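Receptor-type adenylate cyclase gresag 4.1 (Trypanosoma brucei, PDB 1FX2) converts ATP into 3',5'-cyclic AMP and diphosphate through its cytoplasmic class III catalytic domain, with magnesium as cofactor. Local coordinates at residues A37-A40 with H41-V45; D97-R100 with E101-E104; M178-A181 with A182-L186. One frame throughout, in Å; residues are numbered along the deposited sequence. Where two conformers were deposited one is given.

Contact 1. Residues A37-A40 with H41-V45; sequences AVAA and HHRMV
Two turns of helix 34-51, one of the helices packed against the central sheet of the class III cyclase catalytic domain, make up this local contact, in which Val38 meets His42 and Ala40 meets Arg43. The backbone is regular: His41, His42, Arg43 and Met44 each donate their N-H to the carbonyl four residues back, as in the 2.9 Å bond from His42 N to Val38 O. Val38 and His42 run side by side in the same direction. The CG1 methyl of Val38 stands anti to its backbone N (chi1 -176°), which carries it up to His42 CE1 at 3.8 Å. The same valine also rests on Ile20, and its side chain comes within about 4 Å, nearest atoms, of that of Asp62, a predicted magnesium ligand. Val38 thus puts an apolar side chain beside the probable metal site. His41 is buried against Ile20 of strand 13-20 and the loop residue Leu132, and its ring meets that of Phe85 on helix 71-87 almost at right angles; His42 meets Phe64 of strand 63-68 edge-to-face. CG of Arg43 anti to the carbonyl carbon (chi1 -72°) and a bend at chi3 (-63°) bring the guanidinium back over the preceding turn. Ala39 O and Ala40 CA then lie under the same face of the guanidinium, and NH2 comes to 3.5 Å from Ala40 CB. Met44 turns back at chi3, its CE coming 3.7 Å from Ala40 O, and it goes on to touch Phe85, His88 and Trp90. The two imidazoles are tied by a hydrogen bond, 2.9 Å from His41 ND1 to His42 ND1, with the His42 nitrogen at the edge of the His41 ring and in its plane.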
loop_
_atom_site.group_PDB
_atom_site.type_symbol
_atom_site.label_atom_id
_atom_site.label_comp_id
_atom_site.label_asym_id
_atom_site.label_seq_id
_atom_site.Cartn_x
_atom_site.Cartn_y
_atom_site.Cartn_z
ATOM N N ALA A 37 5.949 -16.767 -30.507
ATOM C CA ALA A 37 5.642 -15.595 -29.670
ATOM C C ALA A 37 6.368 -15.696 -28.373
ATOM O O ALA A 37 6.907 -14.711 -27.897
ATOM C CB ALA A 37 4.144 -15.471 -29.415
ATOM N N VAL A 38 6.409 -16.911 -27.784
ATOM C CA VAL A 38 7.056 -17.027 -26.497
ATOM C C VAL A 38 8.566 -16.877 -26.675
ATOM O O VAL A 38 9.202 -16.310 -25.846
ATOM C CB VAL A 38 6.675 -18.318 -25.709
ATOM C CG1 VAL A 38 7.308 -18.333 -24.307
ATOM C CG2 VAL A 38 5.097 -18.368 -25.536
ATOM N N ALA A 39 9.142 -17.427 -27.761
ATOM C CA ALA A 39 10.559 -17.207 -27.987
ATOM C C ALA A 39 10.877 -15.712 -28.100
ATOM O O ALA A 39 11.876 -15.279 -27.514
ATOM C CB ALA A 39 10.988 -17.952 -29.265
ATOM N N ALA A 40 9.979 -14.921 -28.718
ATOM C CA ALA A 40 10.259 -13.479 -28.812
ATOM C C ALA A 40 10.183 -12.846 -27.408
ATOM O O ALA A 40 10.951 -11.937 -27.087
ATOM C CB ALA A 40 9.306 -12.788 -29.799
ATOM N N HIS A 41 9.178 -13.309 -26.649
ATOM C CA HIS A 41 9.032 -12.857 -25.238
ATOM C C HIS A 41 10.334 -13.073 -24.502
ATOM O O HIS A 41 10.801 -12.186 -23.796
ATOM C CB HIS A 41 7.788 -13.658 -24.626
ATOM C CG HIS A 41 7.782 -13.789 -23.130
ATOM N ND1 HIS A 41 8.528 -14.761 -22.477
ATOM C CD2 HIS A 41 6.987 -13.229 -22.183
ATOM C CE1 HIS A 41 8.163 -14.805 -21.189
ATOM N NE2 HIS A 41 7.241 -13.860 -20.984
ATOM N N HIS A 42 10.888 -14.280 -24.591
ATOM C CA HIS A 42 12.152 -14.526 -23.865
ATOM C C HIS A 42 13.298 -13.648 -24.355
ATOM O O HIS A 42 14.123 -13.192 -23.580
ATOM C CB HIS A 42 12.537 -15.996 -24.008
ATOM C CG HIS A 42 11.871 -16.925 -23.045
ATOM N ND1 HIS A 42 10.528 -16.882 -22.763
ATOM C CD2 HIS A 42 12.366 -17.949 -22.308
ATOM C CE1 HIS A 42 10.210 -17.840 -21.912
ATOM N NE2 HIS A 42 11.315 -18.494 -21.601
ATOM N N ARG A 43 13.387 -13.446 -25.676
ATOM C CA ARG A 43 14.459 -12.594 -26.148
ATOM C C ARG A 43 14.331 -11.169 -25.609
ATOM O O ARG A 43 15.307 -10.547 -25.202
ATOM C CB ARG A 43 14.438 -12.588 -27.681
ATOM C CG ARG A 43 14.890 -13.853 -28.282
ATOM C CD ARG A 43 15.130 -13.566 -29.774
ATOM N NE ARG A 43 13.902 -13.164 -30.491
ATOM C CZ ARG A 43 13.058 -14.046 -31.041
ATOM N NH1 ARG A 43 13.304 -15.362 -30.932
ATOM N NH2 ARG A 43 12.083 -13.612 -31.822
ATOM N N MET A 44 13.086 -10.621 -25.591
ATOM C CA MET A 44 12.891 -9.254 -25.068
ATOM C C MET A 44 13.181 -9.201 -23.560
ATOM O O MET A 44 13.850 -8.268 -23.116
ATOM C CB MET A 44 11.503 -8.754 -25.374
ATOM C CG MET A 44 11.314 -8.482 -26.882
ATOM S SD MET A 44 9.751 -7.626 -27.230
ATOM C CE MET A 44 8.603 -9.080 -27.041
ATOM N N VAL A 45 12.665 -10.174 -22.803
ATOM C CA VAL A 45 12.931 -10.143 -21.333
ATOM C C VAL A 45 14.453 -10.238 -21.096
ATOM O O VAL A 45 14.976 -9.497 -20.287
ATOM C CB VAL A 45 12.118 -11.279 -20.604
ATOM C CG1 VAL A 45 12.540 -11.309 -19.155
ATOM C CG2 VAL A 45 10.576 -11.011 -20.751
#

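Contact 2. Residues D97-R100 with E101-E104; sequences DSYR and EFEE
With CG of Phe102 anti to its carbonyl carbon (chi1 -56°), the aromatic ring folds back along helix 94-109 until one face lies over Ser98 O, which sits 3.1 Å from the ring plane toward the rim. That oxygen also accepts the backbone bond from Phe102 N, at 2.9 Å. Beyond it, Phe102 CZ reaches Ser98 CB at 3.9 Å, and Phe102 CD1 meets Tyr99 CD2 at 4.1 Å, the two side chains passing at a slant. Arg100 bends at chi3 (-74°), curling its guanidinium back to Asp97, where NH2 bonds OD1 at 2.9 Å in a salt bridge; the bond is bent, and OD1 lies 25° out of the guanidinium plane. Tyr125 takes the same arginine in a cation-pi contact. Other polar ends reach neighbouring parts of the fold: Ser98 OG bonds His30, Tyr99 OH bonds Glu21 O and Arg133 N, and Glu103 bonds Thr117 and Ala118 N and forms a salt bridge with Arg133. Rings and aliphatic carbons thus pack along the helix, while the hydroxyls of Ser98 and Tyr99 and the carboxylate of Glu103 are spent on tying it to the loops beside it.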
loop_
_atom_site.group_PDB
_atom_site.type_symbol
_atom_site.label_atom_id
_atom_site.label_comp_id
_atom_site.label_asym_id
_atom_site.label_seq_id
_atom_site.Cartn_x
_atom_site.Cartn_y
_atom_site.Cartn_z
ATOM N N ASP A 97 -7.246 -10.852 -30.084
ATOM C CA ASP A 97 -8.648 -11.317 -30.198
ATOM C C ASP A 97 -8.980 -12.306 -29.127
ATOM O O ASP A 97 -10.063 -12.227 -28.538
ATOM C CB ASP A 97 -8.830 -12.016 -31.589
ATOM C CG ASP A 97 -8.841 -11.033 -32.747
ATOM O OD1 ASP A 97 -8.888 -9.817 -32.556
ATOM O OD2 ASP A 97 -8.727 -11.510 -33.893
ATOM N N SER A 98 -8.062 -13.242 -28.802
ATOM C CA SER A 98 -8.343 -14.200 -27.719
ATOM C C SER A 98 -8.511 -13.498 -26.353
ATOM O O SER A 98 -9.489 -13.782 -25.662
ATOM C CB SER A 98 -7.208 -15.213 -27.539
ATOM O OG SER A 98 -7.273 -16.126 -28.681
ATOM N N TYR A 99 -7.643 -12.561 -26.001
ATOM C CA TYR A 99 -7.825 -11.918 -24.708
ATOM C C TYR A 99 -9.127 -11.185 -24.641
ATOM O O TYR A 99 -9.724 -11.188 -23.558
ATOM C CB TYR A 99 -6.676 -10.929 -24.468
ATOM C CG TYR A 99 -5.367 -11.609 -23.977
ATOM C CD1 TYR A 99 -4.157 -11.381 -24.693
ATOM C CD2 TYR A 99 -5.328 -12.371 -22.773
ATOM C CE1 TYR A 99 -2.965 -11.907 -24.225
ATOM C CE2 TYR A 99 -4.122 -12.893 -22.308
ATOM C CZ TYR A 99 -2.961 -12.625 -23.056
ATOM O OH TYR A 99 -1.733 -13.105 -22.602
ATOM N N ARG A 100 -9.496 -10.477 -25.709
ATOM C CA ARG A 100 -10.766 -9.762 -25.710
ATOM C C ARG A 100 -11.961 -10.716 -25.557
ATOM O O ARG A 100 -12.835 -10.415 -24.763
ATOM C CB ARG A 100 -10.852 -8.871 -26.934
ATOM C CG ARG A 100 -9.875 -7.718 -26.817
ATOM C CD ARG A 100 -9.996 -6.743 -27.947
ATOM N NE ARG A 100 -9.409 -7.339 -29.160
ATOM C CZ ARG A 100 -8.836 -6.679 -30.143
ATOM N NH1 ARG A 100 -8.830 -5.344 -30.150
ATOM N NH2 ARG A 100 -8.290 -7.381 -31.122
ATOM N N GLU A 101 -11.931 -11.843 -26.283
ATOM C CA GLU A 101 -13.039 -12.810 -26.143
ATOM C C GLU A 101 -13.098 -13.325 -24.729
ATOM O O GLU A 101 -14.196 -13.540 -24.164
ATOM C CB GLU A 101 -12.842 -13.936 -27.157
ATOM C CG GLU A 101 -13.094 -13.573 -28.571
ATOM C CD GLU A 101 -12.450 -14.535 -29.605
ATOM O OE1 GLU A 101 -11.957 -15.623 -29.192
ATOM O OE2 GLU A 101 -12.428 -14.208 -30.842
ATOM N N PHE A 102 -11.942 -13.629 -24.131
ATOM C CA PHE A 102 -11.952 -14.114 -22.758
ATOM C C PHE A 102 -12.634 -13.080 -21.852
ATOM O O PHE A 102 -13.409 -13.441 -20.948
ATOM C CB PHE A 102 -10.548 -14.389 -22.157
ATOM C CG PHE A 102 -9.694 -15.349 -22.926
ATOM C CD1 PHE A 102 -8.306 -15.190 -22.954
ATOM C CD2 PHE A 102 -10.253 -16.446 -23.572
ATOM C CE1 PHE A 102 -7.475 -16.081 -23.598
ATOM C CE2 PHE A 102 -9.420 -17.405 -24.262
ATOM C CZ PHE A 102 -8.033 -17.183 -24.254
ATOM N N GLU A 103 -12.339 -11.781 -22.035
ATOM C CA GLU A 103 -12.996 -10.809 -21.151
ATOM C C GLU A 103 -14.512 -10.790 -21.309
ATOM O O GLU A 103 -15.266 -10.694 -20.337
ATOM C CB GLU A 103 -12.465 -9.390 -21.481
ATOM C CG GLU A 103 -10.994 -9.153 -21.233
ATOM C CD GLU A 103 -10.618 -7.735 -21.566
ATOM O OE1 GLU A 103 -11.529 -6.894 -21.819
ATOM O OE2 GLU A 103 -9.403 -7.519 -21.636
ATOM N N GLU A 104 -14.942 -10.855 -22.553
ATOM C CA GLU A 104 -16.399 -10.829 -22.828
ATOM C C GLU A 104 -17.064 -12.046 -22.168
ATOM O O GLU A 104 -18.085 -11.904 -21.445
ATOM C CB GLU A 104 -16.624 -10.903 -24.308
ATOM C CG GLU A 104 -16.255 -9.619 -24.993
ATOM C CD GLU A 104 -16.358 -9.653 -26.522
ATOM O OE1 GLU A 104 -17.484 -9.742 -27.026
ATOM O OE2 GLU A 104 -15.295 -9.591 -27.215
#

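Contact 3. Residues M178-A181 with A182-L186; sequences MTHA and AYMSL
His180 lies alongside Met184 one helical turn on, its NE2 3.6 Å from Met184 CG, with both side chains pointing the same way. They belong to the short helix 180-184, which springs directly from strand 176-179 of the central sheet. Thr179, the last residue of that strand, is the N-cap. Its OG1 sits between the backbone N and the carbonyl carbon (chi1 57°), where it can accept from Ala182 N at 3.1 Å, with an N-H...O angle of 159°. The same hydroxyl has a second partner in His139 of strand 134-141, so the cap is itself held by the neighbouring strand. Behind the cap the first turn closes with Tyr183 N on Thr179 O and Met184 N on His180 O. Ala181 O takes two bonds from Ser185, whose OG donates to it at 2.7 Å while the backbone N adds a weak bond. The serine hydroxyl comes in tilted from the plane of that carbonyl. Met178 CB packs on Ala182 CB at 4.3 Å, and the methionine extends toward Tyr183; Met178 is modelled in two conformers, so the contacts of its methyl are doubtful. Met178 also touches Ile138 and Val75, and Leu186 touches Pro71 and Phe72, which join this turn to helix 71-87. The outer side of the helix meets the second subunit: His180 NE2 bonds NE2 of His87 of that subunit, the two rings inclined by about 30°, and the same His87 meets Tyr183 edge-to-face. Since the two NE2 atoms share one hydrogen bond, one must donate and the other accept, so the two imidazoles probably differ in tautomer or charge.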
loop_
_atom_site.group_PDB
_atom_site.type_symbol
_atom_site.label_atom_id
_atom_site.label_comp_id
_atom_site.label_asym_id
_atom_site.label_seq_id
_atom_site.Cartn_x
_atom_site.Cartn_y
_atom_site.Cartn_z
ATOM N N MET A 178 3.856 -4.016 -7.086
ATOM C CA MET A 178 5.016 -3.962 -6.205
ATOM C C MET A 178 4.489 -3.976 -4.774
ATOM O O MET A 178 3.486 -3.293 -4.461
ATOM C CB MET A 178 5.806 -2.646 -6.401
ATOM C CG MET A 178 6.325 -2.265 -7.826
ATOM S SD MET A 178 6.858 -0.480 -7.843
ATOM C CE MET A 178 7.249 -0.489 -6.389
ATOM N N THR A 179 5.166 -4.676 -3.885
ATOM C CA THR A 179 4.745 -4.572 -2.479
ATOM C C THR A 179 5.192 -3.218 -1.946
ATOM O O THR A 179 6.077 -2.552 -2.506
ATOM C CB THR A 179 5.465 -5.663 -1.616
ATOM O OG1 THR A 179 6.895 -5.459 -1.806
ATOM C CG2 THR A 179 5.083 -7.076 -2.140
ATOM N N HIS A 180 4.641 -2.838 -0.819
ATOM C CA HIS A 180 5.128 -1.613 -0.204
ATOM C C HIS A 180 6.593 -1.725 0.127
ATOM O O HIS A 180 7.288 -0.732 0.080
ATOM C CB HIS A 180 4.290 -1.329 1.065
ATOM C CG HIS A 180 4.645 -0.029 1.726
ATOM N ND1 HIS A 180 5.455 0.088 2.830
ATOM C CD2 HIS A 180 4.301 1.229 1.360
ATOM C CE1 HIS A 180 5.596 1.380 3.118
ATOM N NE2 HIS A 180 4.902 2.079 2.242
ATOM N N ALA A 181 7.094 -2.893 0.515
ATOM C CA ALA A 181 8.490 -3.051 0.789
ATOM C C ALA A 181 9.365 -2.673 -0.336
ATOM O O ALA A 181 10.332 -1.941 -0.206
ATOM C CB ALA A 181 8.798 -4.491 1.287
ATOM N N ALA A 182 8.953 -3.110 -1.574
ATOM C CA ALA A 182 9.754 -2.725 -2.710
ATOM C C ALA A 182 9.643 -1.218 -2.955
ATOM O O ALA A 182 10.634 -0.575 -3.310
ATOM C CB ALA A 182 9.251 -3.483 -3.961
ATOM N N TYR A 183 8.448 -0.657 -2.872
ATOM C CA TYR A 183 8.242 0.777 -3.137
ATOM C C TYR A 183 9.089 1.598 -2.190
ATOM O O TYR A 183 9.817 2.485 -2.668
ATOM C CB TYR A 183 6.769 1.118 -2.969
ATOM C CG TYR A 183 6.460 2.567 -3.298
ATOM C CD1 TYR A 183 6.618 2.998 -4.616
ATOM C CD2 TYR A 183 5.995 3.468 -2.359
ATOM C CE1 TYR A 183 6.341 4.320 -4.972
ATOM C CE2 TYR A 183 5.686 4.799 -2.734
ATOM C CZ TYR A 183 5.877 5.197 -4.033
ATOM O OH TYR A 183 5.606 6.542 -4.389
ATOM N N MET A 184 9.142 1.260 -0.883
ATOM C CA MET A 184 9.911 2.086 0.012
ATOM C C MET A 184 11.398 1.713 0.013
ATOM O O MET A 184 12.186 2.444 0.672
ATOM C CB MET A 184 9.112 2.332 1.404
ATOM C CG MET A 184 8.027 3.693 1.370
ATOM S SD MET A 184 8.569 4.933 1.019
ATOM C CE MET A 184 9.679 5.127 2.423
ATOM N N SER A 185 11.832 0.679 -0.738
ATOM C CA SER A 185 13.261 0.350 -0.928
ATOM C C SER A 185 13.886 1.320 -1.907
ATOM O O SER A 185 15.111 1.333 -2.120
ATOM C CB SER A 185 13.454 -1.089 -1.340
ATOM O OG SER A 185 13.027 -1.902 -0.281
ATOM N N LEU A 186 13.043 1.951 -2.722
ATOM C CA LEU A 186 13.527 2.912 -3.685
ATOM C C LEU A 186 13.869 4.184 -2.932
ATOM O O LEU A 186 13.231 4.512 -1.912
ATOM C CB LEU A 186 12.368 3.307 -4.627
ATOM C CG LEU A 186 11.840 2.128 -5.442
ATOM C CD1 LEU A 186 10.548 2.556 -6.194
ATOM C CD2 LEU A 186 12.873 1.691 -6.414
#

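Overall arrangement
All three contacts are local, each lying within one helix or at its start, and none touches another; centres are about 22 Å apart for contacts 1 and 2, 27 Å for contacts 1 and 3, and 32 Å for contacts 2 and 3. Contact 3, across the chain's centre from both others, is the most buried, a strand-to-helix turn capped by threonine and facing the second subunit. Contacts 1 and 2 are partly buried, each with one exposed residue, Arg43 and Glu101. Contact 1 lies against the sheet near the predicted magnesium aspartates, mixing valine and alanine with paired imidazoles. Contact 2, farthest from the chain's centre, is richer in charge and reaches neighbouring loops through salt bridges and hydrogen bonds.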